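Local coordinates for haloperoxidase (Corallina officinalis, PDB 1QHB), which catalyses the halogenation of organic substrates by bromide and hydrogen peroxide, depends on vanadate, and assembles as a dodecamer, at residues P148-P153 / R403-E408; Y163-G168 / V541-N546; S187-L192 / G221-G226; G226-S231 / D555-L560; R283-G288 / L326-H331. All coordinates share one frame; numbering follows the deposited sequence.

Contact 1: residues P148-P153 / R403-E408. With PO4 (phosphate ion), chain G.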
# COMPACT_ATOMS: atom_id res chain seq x y z
N PRO A 148 32.96 -7.22 -34.13
CA PRO A 148 33.30 -7.62 -35.49
C PRO A 148 33.49 -9.14 -35.58
O PRO A 148 34.01 -9.70 -34.62
CB PRO A 148 34.66 -6.95 -35.74
CG PRO A 148 34.68 -5.80 -34.81
CD PRO A 148 33.95 -6.25 -33.55
N VAL A 149 33.09 -9.79 -36.66
CA VAL A 149 33.28 -11.22 -36.82
C VAL A 149 34.60 -11.50 -37.53
O VAL A 149 35.16 -10.63 -38.23
CB VAL A 149 32.14 -11.96 -37.54
CG1 VAL A 149 30.85 -11.88 -36.69
CG2 VAL A 149 31.84 -11.40 -38.91
N LEU A 150 35.10 -12.73 -37.37
CA LEU A 150 36.39 -13.15 -37.86
C LEU A 150 36.56 -13.00 -39.35
O LEU A 150 37.68 -12.76 -39.82
CB LEU A 150 36.71 -14.60 -37.51
CG LEU A 150 37.21 -14.99 -36.13
CD1 LEU A 150 37.44 -16.50 -36.10
CD2 LEU A 150 38.48 -14.26 -35.77
N THR A 151 35.49 -13.09 -40.11
CA THR A 151 35.53 -13.01 -41.56
C THR A 151 35.18 -11.64 -42.05
O THR A 151 34.86 -11.49 -43.25
CB THR A 151 34.51 -14.04 -42.11
OG1 THR A 151 33.25 -13.75 -41.43
CG2 THR A 151 34.89 -15.49 -41.70
N SER A 152 35.17 -10.61 -41.19
CA SER A 152 34.75 -9.29 -41.70
C SER A 152 35.91 -8.43 -42.10
O SER A 152 37.04 -8.49 -41.56
CB SER A 152 33.94 -8.54 -40.62
OG SER A 152 34.76 -8.28 -39.47
N PRO A 153 35.63 -7.47 -42.98
CA PRO A 153 36.63 -6.47 -43.39
C PRO A 153 37.15 -5.75 -42.15
O PRO A 153 38.35 -5.50 -41.98
CB PRO A 153 35.83 -5.51 -44.27
CG PRO A 153 34.73 -6.37 -44.82
CD PRO A 153 34.33 -7.28 -43.66
N ARG A 403 32.21 -12.77 -24.91
CA ARG A 403 33.33 -13.68 -24.85
C ARG A 403 34.18 -13.63 -26.14
O ARG A 403 34.49 -14.69 -26.66
CB ARG A 403 32.80 -15.11 -24.57
CG ARG A 403 32.32 -15.24 -23.10
CD ARG A 403 31.63 -16.55 -22.85
NE ARG A 403 30.40 -16.86 -23.64
CZ ARG A 403 29.16 -16.63 -23.23
NH1 ARG A 403 28.88 -16.06 -22.07
NH2 ARG A 403 28.09 -16.99 -23.93
N ARG A 404 34.63 -12.46 -26.56
CA ARG A 404 35.49 -12.29 -27.73
C ARG A 404 36.93 -12.73 -27.47
O ARG A 404 37.51 -12.46 -26.39
CB ARG A 404 35.46 -10.87 -28.26
CG ARG A 404 36.26 -10.69 -29.57
CD ARG A 404 36.32 -9.23 -29.95
NE ARG A 404 36.78 -9.06 -31.35
CZ ARG A 404 36.90 -7.87 -31.92
NH1 ARG A 404 36.59 -6.72 -31.29
NH2 ARG A 404 37.32 -7.78 -33.16
N LEU A 405 37.49 -13.46 -28.46
CA LEU A 405 38.85 -13.94 -28.30
C LEU A 405 39.82 -12.75 -28.36
O LEU A 405 39.62 -11.79 -29.11
CB LEU A 405 39.27 -15.01 -29.32
CG LEU A 405 39.74 -14.55 -30.70
CD1 LEU A 405 40.00 -15.84 -31.49
CD2 LEU A 405 38.70 -13.68 -31.40
N ARG A 406 40.88 -12.88 -27.58
CA ARG A 406 41.88 -11.79 -27.59
C ARG A 406 42.65 -11.86 -28.90
O ARG A 406 42.69 -12.89 -29.58
CB ARG A 406 42.79 -11.95 -26.37
CG ARG A 406 42.09 -11.66 -25.03
CD ARG A 406 42.21 -10.16 -24.71
NE ARG A 406 41.71 -9.92 -23.35
CZ ARG A 406 41.94 -8.84 -22.65
NH1 ARG A 406 42.68 -7.84 -23.12
NH2 ARG A 406 41.46 -8.71 -21.43
N PRO A 407 43.27 -10.76 -29.31
CA PRO A 407 44.08 -10.67 -30.52
C PRO A 407 45.15 -11.73 -30.66
O PRO A 407 45.40 -12.26 -31.74
CB PRO A 407 44.71 -9.27 -30.44
CG PRO A 407 43.73 -8.49 -29.61
CD PRO A 407 43.22 -9.46 -28.56
N GLU A 408 45.81 -12.16 -29.57
CA GLU A 408 46.79 -13.21 -29.66
C GLU A 408 46.20 -14.52 -30.14
O GLU A 408 46.86 -15.22 -30.96
CB GLU A 408 47.46 -13.44 -28.30
CG GLU A 408 46.54 -14.07 -27.25
CD GLU A 408 47.03 -13.73 -25.87
OE1 GLU A 408 47.44 -12.55 -25.61
OE2 GLU A 408 46.99 -14.63 -25.03
P PO4 G . 41.96 -4.97 -20.22
O1 PO4 G . 42.78 -5.91 -21.02
O2 PO4 G . 42.22 -3.55 -20.59
O3 PO4 G . 42.25 -5.18 -18.79
O4 PO4 G . 40.52 -5.30 -20.53
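The ring of Pro148 covers one face of the Arg404 guanidinium, the two side chains crossing at about a right angle. Pro148 CD comes nearest, 3.5 Å from Arg404 NH1, while Pro148 CG rests 3.7 Å from Arg404 NH2. With CG anti to the backbone N (chi1 -175°) and the chain extended as far as NE, the arginine carries its flat end straight to the proline. Its charge is met by acidic groups: NH1 forms a salt bridge to Asp555 and a hydrogen bond to Ser554 OG, and NH2 pairs with Glu158 on helix 153-167. Replacing Arg404 by an alanine would probably leave Asp555 and Glu158 without the arginine charge and open a gap beside the proline ring. Beside this pair, Leu150 CD2 and Leu405 CD2 meet more loosely at 4.4 Å. A type I turn puts Ser152 OG 2.7 Å from Val149 O, on a lone pair. Two residues past Arg404, Arg406 presents its edge to the phosphate, with Arg406 NH1 2.9 Å and NH2 3.1 Å from phosphate O1. Asp555 also binds His551, itself a phosphate ligand, so Arg404 positions a second-shell aspartate behind the vanadate pocket of a haloperoxidase.

Contact 2: residues Y163-G168 / V541-N546. With PO4 (phosphate ion), chain G.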
# COMPACT_ATOMS: atom_id res chain seq x y z
N TYR A 163 49.33 -5.91 -36.09
CA TYR A 163 50.64 -6.48 -36.49
C TYR A 163 51.62 -5.35 -36.79
O TYR A 163 52.80 -5.38 -36.42
CB TYR A 163 50.49 -7.32 -37.76
CG TYR A 163 50.13 -8.79 -37.53
CD1 TYR A 163 51.05 -9.68 -37.02
CD2 TYR A 163 48.91 -9.27 -37.94
CE1 TYR A 163 50.76 -11.02 -36.82
CE2 TYR A 163 48.59 -10.61 -37.77
CZ TYR A 163 49.51 -11.45 -37.20
OH TYR A 163 49.15 -12.77 -37.03
N LEU A 164 51.20 -4.28 -37.40
CA LEU A 164 52.07 -3.14 -37.71
C LEU A 164 52.48 -2.40 -36.45
O LEU A 164 53.63 -1.94 -36.36
CB LEU A 164 51.43 -2.19 -38.71
CG LEU A 164 51.31 -2.85 -40.10
CD1 LEU A 164 50.23 -2.17 -40.89
CD2 LEU A 164 52.67 -2.77 -40.83
N MET A 165 51.60 -2.38 -35.42
CA MET A 165 51.98 -1.74 -34.18
C MET A 165 53.06 -2.60 -33.53
O MET A 165 53.94 -2.04 -32.93
CB MET A 165 50.85 -1.65 -33.18
CG MET A 165 49.83 -0.58 -33.56
SD MET A 165 48.40 -0.83 -32.48
CE MET A 165 47.61 0.77 -32.69
N ALA A 166 52.92 -3.92 -33.62
CA ALA A 166 53.94 -4.80 -33.04
C ALA A 166 55.26 -4.64 -33.79
O ALA A 166 56.31 -4.65 -33.14
CB ALA A 166 53.44 -6.21 -33.15
N LEU A 167 55.27 -4.49 -35.12
CA LEU A 167 56.57 -4.33 -35.81
C LEU A 167 57.13 -2.95 -35.57
O LEU A 167 58.36 -2.77 -35.57
CB LEU A 167 56.39 -4.58 -37.31
CG LEU A 167 55.94 -5.96 -37.76
CD1 LEU A 167 55.46 -5.94 -39.20
CD2 LEU A 167 57.07 -6.98 -37.60
N GLY A 168 56.27 -1.92 -35.35
CA GLY A 168 56.79 -0.58 -35.11
C GLY A 168 56.90 -0.28 -33.61
O GLY A 168 56.97 0.92 -33.28
N VAL A 541 45.70 5.79 -23.32
CA VAL A 541 45.71 4.61 -22.46
C VAL A 541 45.02 3.44 -23.13
O VAL A 541 45.52 2.32 -23.07
CB VAL A 541 45.06 4.96 -21.12
CG1 VAL A 541 44.87 3.72 -20.25
CG2 VAL A 541 45.89 6.05 -20.44
N ALA A 542 43.91 3.60 -23.80
CA ALA A 542 43.15 2.56 -24.46
C ALA A 542 43.93 1.99 -25.63
O ALA A 542 44.04 0.76 -25.72
CB ALA A 542 41.84 3.20 -25.01
N ILE A 543 44.47 2.90 -26.48
CA ILE A 543 45.24 2.43 -27.63
C ILE A 543 46.57 1.83 -27.17
O ILE A 543 47.09 0.88 -27.76
CB ILE A 543 45.53 3.50 -28.68
CG1 ILE A 543 44.29 4.17 -29.25
CG2 ILE A 543 46.42 2.92 -29.79
CD1 ILE A 543 43.27 3.33 -29.97
N GLY A 544 47.11 2.27 -26.04
CA GLY A 544 48.29 1.59 -25.50
C GLY A 544 48.03 0.08 -25.36
O GLY A 544 48.98 -0.69 -25.49
N ARG A 545 46.80 -0.40 -25.03
CA ARG A 545 46.56 -1.82 -24.83
C ARG A 545 46.63 -2.57 -26.16
O ARG A 545 47.18 -3.68 -26.28
CB ARG A 545 45.25 -2.15 -24.10
CG ARG A 545 45.04 -1.45 -22.76
CD ARG A 545 45.93 -2.04 -21.69
NE ARG A 545 45.42 -3.35 -21.35
CZ ARG A 545 46.02 -4.24 -20.54
NH1 ARG A 545 47.16 -3.88 -20.01
NH2 ARG A 545 45.43 -5.40 -20.34
N ASN A 546 46.25 -1.91 -27.23
CA ASN A 546 46.32 -2.38 -28.59
C ASN A 546 47.78 -2.50 -29.02
O ASN A 546 48.18 -3.55 -29.52
CB ASN A 546 45.62 -1.38 -29.52
CG ASN A 546 44.12 -1.33 -29.34
OD1 ASN A 546 43.59 -1.85 -28.38
ND2 ASN A 546 43.37 -0.69 -30.25
P PO4 G . 41.96 -4.97 -20.22
O1 PO4 G . 42.78 -5.91 -21.02
O2 PO4 G . 42.22 -3.55 -20.59
O3 PO4 G . 42.25 -5.18 -18.79
O4 PO4 G . 40.52 -5.30 -20.53
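Met165 has CG anti to its carbonyl carbon (chi1 -74°) and an extended chain beyond, and this projects the thioether from helix 153-167 onto helix 530-548. Ile543 meets it with CG2, the branch lying anti to the backbone N; Met165 CE and Ile543 CG2 are 3.8 Å apart, and the two side chains cross at about a right angle. One turn further along, the sulfur reaches the backbone of Asn546, with Met165 SD 3.9 Å from Asn546 C and 4.1 Å from Asn546 CB. Phe224 also packs on the methionine, so this apolar seam extends into the loop of contact 3.

Arg545 works on another face of the same helix. Its chain bends at both chi2 and chi3 (each -73°), turning the guanidinium edge-on to the phosphate. Arg545 NH2 lies 2.8 Å from phosphate O1 in a fairly straight bond of 161°, whereas Arg545 NE makes a weak bond of 3.3 Å to phosphate O2. A leucine in place of Arg545 is likely to deprive the anion of a charged donor and leave O1 less firmly fixed. Arg406, Lys398, His485, His551, Ser483 and the Gly484 N complete the grip. Such a cationic, donor-rich lining suits a tetrahedral oxyanion, consistent with phosphate occupying the place where vanadate binds.

Contact 3: residues S187-L192 / G221-G226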
# COMPACT_ATOMS: atom_id res chain seq x y z
N SER A 187 55.12 2.29 -45.75
CA SER A 187 54.65 0.94 -46.05
C SER A 187 53.50 0.58 -45.13
O SER A 187 52.57 -0.12 -45.55
CB SER A 187 55.85 -0.01 -45.98
OG SER A 187 55.58 -1.10 -45.14
N ALA A 188 53.45 1.08 -43.91
CA ALA A 188 52.37 0.84 -42.96
C ALA A 188 51.11 1.50 -43.50
O ALA A 188 50.06 0.88 -43.53
CB ALA A 188 52.62 1.57 -41.63
N ILE A 189 51.25 2.76 -43.90
CA ILE A 189 50.07 3.49 -44.36
C ILE A 189 49.48 2.99 -45.67
O ILE A 189 48.29 3.06 -45.97
CB ILE A 189 50.53 4.96 -44.48
CG1 ILE A 189 50.66 5.54 -43.06
CG2 ILE A 189 49.62 5.84 -45.31
CD1 ILE A 189 51.44 6.86 -43.08
N GLU A 190 50.32 2.56 -46.60
CA GLU A 190 49.88 2.08 -47.91
C GLU A 190 49.23 0.71 -47.76
O GLU A 190 48.29 0.35 -48.46
CB GLU A 190 51.13 2.14 -48.75
CG GLU A 190 51.07 2.02 -50.25
CD GLU A 190 52.47 2.33 -50.81
OE1 GLU A 190 53.08 3.30 -50.29
OE2 GLU A 190 52.95 1.62 -51.71
N ARG A 191 49.70 -0.12 -46.86
CA ARG A 191 49.14 -1.45 -46.63
C ARG A 191 47.78 -1.31 -45.95
O ARG A 191 46.79 -1.84 -46.47
CB ARG A 191 50.21 -2.28 -45.91
CG ARG A 191 51.37 -2.47 -46.91
CD ARG A 191 52.36 -3.56 -46.51
NE ARG A 191 53.15 -3.10 -45.37
CZ ARG A 191 54.09 -3.75 -44.71
NH1 ARG A 191 54.41 -4.98 -45.09
NH2 ARG A 191 54.72 -3.18 -43.68
N LEU A 192 47.66 -0.40 -44.97
CA LEU A 192 46.38 -0.19 -44.32
C LEU A 192 45.45 0.46 -45.32
O LEU A 192 44.28 0.02 -45.37
CB LEU A 192 46.49 0.65 -43.05
CG LEU A 192 47.35 0.05 -41.92
CD1 LEU A 192 47.59 1.14 -40.89
CD2 LEU A 192 46.65 -1.17 -41.34
N GLY A 221 49.36 11.61 -39.78
CA GLY A 221 48.69 12.36 -38.75
C GLY A 221 47.63 11.61 -38.00
O GLY A 221 47.25 12.08 -36.93
N ASN A 222 47.12 10.51 -38.52
CA ASN A 222 46.13 9.75 -37.74
C ASN A 222 46.60 8.33 -37.47
O ASN A 222 45.86 7.55 -36.84
CB ASN A 222 44.78 9.80 -38.41
CG ASN A 222 44.64 9.06 -39.69
OD1 ASN A 222 45.34 8.11 -39.99
ND2 ASN A 222 43.69 9.53 -40.49
N LEU A 223 47.81 8.01 -37.90
CA LEU A 223 48.33 6.65 -37.74
C LEU A 223 48.39 6.23 -36.29
O LEU A 223 49.01 6.84 -35.38
CB LEU A 223 49.70 6.48 -38.41
CG LEU A 223 50.37 5.12 -38.34
CD1 LEU A 223 49.71 4.07 -39.23
CD2 LEU A 223 51.83 5.26 -38.79
N PHE A 224 47.72 5.11 -36.01
CA PHE A 224 47.69 4.55 -34.66
C PHE A 224 47.00 5.43 -33.63
O PHE A 224 47.26 5.30 -32.42
CB PHE A 224 49.13 4.20 -34.22
CG PHE A 224 49.87 3.18 -35.05
CD1 PHE A 224 49.26 2.28 -35.89
CD2 PHE A 224 51.27 3.13 -34.98
CE1 PHE A 224 49.97 1.37 -36.63
CE2 PHE A 224 52.00 2.21 -35.70
CZ PHE A 224 51.35 1.32 -36.53
N ARG A 225 46.19 6.39 -34.06
CA ARG A 225 45.50 7.27 -33.12
C ARG A 225 44.05 6.80 -32.93
O ARG A 225 43.59 5.97 -33.70
CB ARG A 225 45.48 8.71 -33.66
CG ARG A 225 46.90 9.30 -33.71
CD ARG A 225 46.82 10.81 -33.80
NE ARG A 225 48.10 11.42 -34.02
CZ ARG A 225 48.43 12.67 -33.64
NH1 ARG A 225 47.59 13.44 -32.98
NH2 ARG A 225 49.65 13.12 -33.96
N GLY A 226 43.38 7.37 -31.93
CA GLY A 226 41.98 7.02 -31.66
C GLY A 226 41.17 8.10 -32.42
O GLY A 226 41.79 8.91 -33.13
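Ser187 O, on the helix whose Leu192 packs against Leu223, accepts two bonds from a single residue. Arg191 N reaches Ser187 O at 3.2 Å as the usual helical bond, and Arg191 NE reaches the same oxygen at 3.0 Å from the opposite face of the carbonyl plane. The NE donor stands well above that plane, 66° out of it, and so does not follow a lone pair. This folds the arginine back along its own helix, where NH1 continues to a salt bridge with Asp444.

Across the contact the meeting is wholly apolar. Leu223 is the second residue of a type II turn, Asn222 to Arg225, in which Phe224 takes the positive phi (65°); the turn presents the leucine to helix 182-192, close to the end of that helix. The Leu223 CD1 methyl lies 4.0 Å from Leu192 CD1 and 4.2 Å from Ile189 CG1, touching side chains from successive turns. Leu223 CG is anti to its backbone N, and the side chain crosses that of Leu192 at about a right angle. The same leucine also backs the neighbouring aromatic: Leu223 CG sits 3.8 Å above the plane of the Phe224 ring, over the centre. Leu192 itself continues onto Ala160 and Leu164 of helix 153-167.

Contact 4: residues G226-S231 / D555-L560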
# COMPACT_ATOMS: atom_id res chain seq x y z
N GLY A 226 43.38 7.37 -31.93
CA GLY A 226 41.98 7.02 -31.66
C GLY A 226 41.17 8.10 -32.42
O GLY A 226 41.79 8.91 -33.13
N ILE A 227 39.87 8.13 -32.24
CA ILE A 227 39.01 9.07 -32.92
C ILE A 227 38.17 9.93 -31.98
O ILE A 227 37.18 10.51 -32.43
CB ILE A 227 38.02 8.33 -33.87
CG1 ILE A 227 37.18 7.30 -33.08
CG2 ILE A 227 38.81 7.69 -34.99
CD1 ILE A 227 36.22 6.49 -33.94
N LEU A 228 38.45 10.00 -30.70
CA LEU A 228 37.73 10.89 -29.81
C LEU A 228 38.11 12.30 -30.25
O LEU A 228 39.21 12.48 -30.70
CB LEU A 228 38.15 10.72 -28.32
CG LEU A 228 37.80 9.32 -27.81
CD1 LEU A 228 38.14 9.13 -26.36
CD2 LEU A 228 36.31 9.04 -28.06
N PRO A 229 37.20 13.25 -30.15
CA PRO A 229 37.47 14.61 -30.53
C PRO A 229 38.66 15.12 -29.73
O PRO A 229 38.59 15.06 -28.49
CB PRO A 229 36.20 15.40 -30.21
CG PRO A 229 35.17 14.36 -30.02
CD PRO A 229 35.80 13.03 -29.68
N GLY A 230 39.66 15.61 -30.44
CA GLY A 230 40.83 16.15 -29.71
C GLY A 230 42.04 15.24 -29.92
O GLY A 230 43.17 15.76 -29.95
N SER A 231 41.84 13.94 -30.09
CA SER A 231 42.93 13.02 -30.30
C SER A 231 43.74 13.23 -31.58
O SER A 231 44.94 12.90 -31.60
CB SER A 231 42.44 11.55 -30.35
OG SER A 231 42.11 11.21 -29.01
N ASP A 555 37.14 -2.84 -29.46
CA ASP A 555 37.05 -3.08 -28.05
C ASP A 555 37.18 -1.75 -27.29
O ASP A 555 36.50 -1.50 -26.28
CB ASP A 555 38.26 -3.91 -27.53
CG ASP A 555 38.33 -5.34 -28.03
OD1 ASP A 555 37.33 -5.92 -28.56
OD2 ASP A 555 39.44 -5.91 -27.76
N GLN A 556 38.16 -0.95 -27.71
CA GLN A 556 38.46 0.32 -27.05
C GLN A 556 37.38 1.37 -27.27
O GLN A 556 36.81 1.96 -26.32
CB GLN A 556 39.84 0.85 -27.51
CG GLN A 556 40.98 -0.14 -27.30
CD GLN A 556 40.89 -0.98 -26.05
OE1 GLN A 556 40.11 -1.91 -25.93
NE2 GLN A 556 41.66 -0.76 -25.02
N PHE A 557 37.10 1.63 -28.53
CA PHE A 557 36.09 2.66 -28.83
C PHE A 557 34.75 2.33 -28.19
O PHE A 557 34.13 3.14 -27.52
CB PHE A 557 35.98 2.94 -30.32
CG PHE A 557 34.95 4.00 -30.65
CD1 PHE A 557 35.23 5.32 -30.43
CD2 PHE A 557 33.73 3.65 -31.20
CE1 PHE A 557 34.30 6.29 -30.74
CE2 PHE A 557 32.80 4.62 -31.51
CZ PHE A 557 33.08 5.97 -31.28
N GLU A 558 34.26 1.10 -28.34
CA GLU A 558 32.96 0.78 -27.71
C GLU A 558 32.98 0.87 -26.20
O GLU A 558 31.94 1.22 -25.62
CB GLU A 558 32.46 -0.59 -28.18
CG GLU A 558 32.21 -0.63 -29.69
CD GLU A 558 31.15 0.37 -30.15
OE1 GLU A 558 30.39 0.95 -29.35
OE2 GLU A 558 31.02 0.60 -31.37
N SER A 559 34.09 0.54 -25.54
CA SER A 559 34.18 0.58 -24.10
C SER A 559 34.25 2.05 -23.63
O SER A 559 33.78 2.36 -22.54
CB SER A 559 35.40 -0.15 -23.61
OG SER A 559 35.45 -1.51 -23.88
N LEU A 560 34.88 2.93 -24.41
CA LEU A 560 34.90 4.34 -24.03
C LEU A 560 33.44 4.84 -23.98
O LEU A 560 33.10 5.47 -22.99
CB LEU A 560 35.72 5.16 -25.05
CG LEU A 560 37.24 4.88 -24.91
CD1 LEU A 560 37.99 5.32 -26.15
CD2 LEU A 560 37.74 5.61 -23.69
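Ile227 lays its CD1 methyl over one face of the Phe557 ring, a CH-pi contact with the methyl 4.0 Å from the centroid and 22° off the ring normal. The contact joins the long loop after helix 208-213 to helix 553-574, in the helical core of the vanadium haloperoxidase fold. Ile227 CG1 occupies the crowded position between the backbone N and the carbonyl carbon (chi1 57°), and from there the chain extends over the ring, with Ile227 CG1 itself 3.8 Å from Phe557 CD1. The two side chains cross at about a right angle.

The neighbouring leucine strengthens the buried part. Leu228 CD1 meets Leu560 CD1 at 3.8 Å, one turn along the helix from Phe557, while the other methyl, Leu228 CD2, approaches Phe557 CE1 less closely at 4.3 Å. Leu560 also touches Asp539 and Ala489, so it belongs to packing shared by three helices.

Ile227 lies at the partly exposed margin of this packed part, and past Leu228 the loop turns outward. Pro229 is exposed and Gly230 adopts a phi of 111°. Leu228 N and Ser231 OG, at the two ends of the turn, both bond to Asp539 OD2, and Pro229 O accepts from Asn535 ND2. Behind the packed face, Ser559 OG donates a 2.6 Å hydrogen bond to Asp555 O, nearly along the C=O axis.

Contact 5: residues R283-G288 / L326-H331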
# COMPACT_ATOMS: atom_id res chain seq x y z
N ARG A 283 59.23 3.10 -16.52
CA ARG A 283 60.24 2.06 -16.56
C ARG A 283 60.46 1.65 -18.01
O ARG A 283 59.55 1.77 -18.84
CB ARG A 283 59.87 0.87 -15.66
CG ARG A 283 59.87 1.24 -14.20
CD ARG A 283 61.08 1.96 -13.69
NE ARG A 283 61.13 2.05 -12.24
CZ ARG A 283 62.06 2.75 -11.59
NH1 ARG A 283 63.02 3.41 -12.22
NH2 ARG A 283 62.08 2.78 -10.26
N ILE A 284 61.70 1.23 -18.32
CA ILE A 284 62.03 0.94 -19.71
C ILE A 284 62.15 -0.53 -20.02
O ILE A 284 63.22 -1.10 -19.65
CB ILE A 284 63.41 1.61 -20.05
CG1 ILE A 284 63.34 3.11 -19.78
CG2 ILE A 284 63.80 1.35 -21.50
CD1 ILE A 284 64.70 3.67 -19.35
N ALA A 285 61.16 -1.06 -20.72
CA ALA A 285 61.25 -2.48 -21.09
C ALA A 285 62.31 -2.63 -22.20
O ALA A 285 62.38 -1.80 -23.11
CB ALA A 285 59.91 -3.00 -21.64
N THR A 286 63.09 -3.71 -22.14
CA THR A 286 64.08 -3.99 -23.15
C THR A 286 63.52 -3.75 -24.54
O THR A 286 62.61 -4.42 -25.01
CB THR A 286 64.54 -5.46 -23.07
OG1 THR A 286 65.05 -5.65 -21.73
CG2 THR A 286 65.68 -5.76 -24.07
N PRO A 287 64.15 -2.83 -25.29
CA PRO A 287 63.76 -2.53 -26.66
C PRO A 287 63.98 -3.75 -27.54
O PRO A 287 64.95 -4.44 -27.34
CB PRO A 287 64.71 -1.41 -27.07
CG PRO A 287 65.12 -0.81 -25.76
CD PRO A 287 65.25 -1.97 -24.82
N GLY A 288 63.08 -4.03 -28.47
CA GLY A 288 63.22 -5.14 -29.38
C GLY A 288 62.90 -6.51 -28.83
O GLY A 288 63.01 -7.51 -29.54
N LEU A 326 54.58 3.17 -24.10
CA LEU A 326 53.17 3.38 -23.81
C LEU A 326 52.60 2.02 -23.47
O LEU A 326 51.87 1.90 -22.49
CB LEU A 326 52.43 4.07 -24.98
CG LEU A 326 51.00 4.46 -24.68
CD1 LEU A 326 50.91 5.34 -23.43
CD2 LEU A 326 50.32 5.12 -25.88
N ALA A 327 52.97 0.93 -24.15
CA ALA A 327 52.55 -0.42 -23.74
C ALA A 327 53.00 -0.72 -22.33
O ALA A 327 52.24 -1.20 -21.44
CB ALA A 327 53.16 -1.45 -24.70
N THR A 328 54.24 -0.43 -21.97
CA THR A 328 54.71 -0.68 -20.60
C THR A 328 53.88 0.13 -19.60
O THR A 328 53.61 -0.30 -18.46
CB THR A 328 56.19 -0.28 -20.40
OG1 THR A 328 56.95 -1.05 -21.35
CG2 THR A 328 56.73 -0.55 -18.99
N TRP A 329 53.57 1.38 -19.91
CA TRP A 329 52.76 2.22 -19.03
C TRP A 329 51.42 1.54 -18.69
O TRP A 329 51.04 1.48 -17.50
CB TRP A 329 52.52 3.57 -19.74
CG TRP A 329 52.23 4.71 -18.80
CD1 TRP A 329 53.11 5.66 -18.39
CD2 TRP A 329 50.99 5.00 -18.14
NE1 TRP A 329 52.50 6.53 -17.50
CE2 TRP A 329 51.20 6.14 -17.34
CE3 TRP A 329 49.75 4.36 -18.12
CZ2 TRP A 329 50.21 6.72 -16.55
CZ3 TRP A 329 48.74 4.91 -17.34
CH2 TRP A 329 48.97 6.08 -16.57
N VAL A 330 50.75 0.97 -19.68
CA VAL A 330 49.44 0.36 -19.46
C VAL A 330 49.51 -1.11 -19.05
O VAL A 330 48.49 -1.79 -18.89
CB VAL A 330 48.49 0.53 -20.69
CG1 VAL A 330 48.28 1.98 -21.11
CG2 VAL A 330 49.04 -0.28 -21.85
N HIS A 331 50.72 -1.64 -18.75
CA HIS A 331 50.82 -3.00 -18.31
C HIS A 331 50.43 -3.02 -16.82
O HIS A 331 49.90 -4.01 -16.31
CB HIS A 331 52.26 -3.55 -18.44
CG HIS A 331 52.34 -5.05 -18.27
ND1 HIS A 331 53.49 -5.78 -18.52
CD2 HIS A 331 51.38 -5.97 -18.01
CE1 HIS A 331 53.25 -7.07 -18.34
NE2 HIS A 331 51.98 -7.21 -18.03
O HOH W 1 59.08 0.82 -21.73
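The backbone around Ala285, at the end of strand 276-285, runs past helix 323-332 with its closest CA-CA approach, 6.8 Å, to Thr328. From Arg283 to Ala285 the chain is extended, and the strand is only weakly bonded here; Thr328 has helical angles. No direct hydrogen bond joins the two segments. A water fills that role: it lies 3.1 Å from Arg283 O, 3.0 Å from Ala285 N and 2.9 Å from Thr328 OG1, accepting the N-H of Ala285 and donating to Arg283 O. Two backbone groups of the strand and one hydroxyl of the helix are thus tied through a single molecule.

Thr328 is the side chain that carries the contact. Its OG1 is anti to the carbonyl carbon (chi1 -58°), whereas CG2 is anti to the backbone N, and the branches divide the work. Thr328 OG1 touches the methyl of Ala285, with Ala285 CB 3.6 Å away, and also bonds to Arg324 O one turn back along the helix. Thr328 CG2 packs on the strand backbone, 3.7 Å from Arg283 O. Ala285 points its methyl toward the helix, while the guanidinium of Arg283 leads away to Asp265 and Gln247 of a neighbouring subunit. Thr328 O meets Ser275 OG of that same subunit, and Trp329 packs on its Ile276. The joint is small, water-mediated and partly apolar, a helix packed beside the end of the central strand of a three-stranded antiparallel sheet, at a subunit interface of the dodecamer.

Contacts 1, 2 and 4 tie distant parts of the chain together around one oxyanion pocket, while contacts 3 and 5 are more local joints packed around them. Contacts 1, 2 and 4 cross along the sequence, each pairing an early segment with a late one; contact 3 is nested within the loops closed by contacts 1 and 2, and contact 5 within those of 1, 2 and 4. Contacts 1 and 2, with centres about 16 Å apart, both reach the phosphate. Contact 2 adjoins contacts 3, 4 and 5 through helices 153-167 and 530-548, and contacts 3 and 4 share Gly226. Contacts 1 and 5 are the most widely separated, their centres about 25 Å apart; contact 5 extends to the subunit interface.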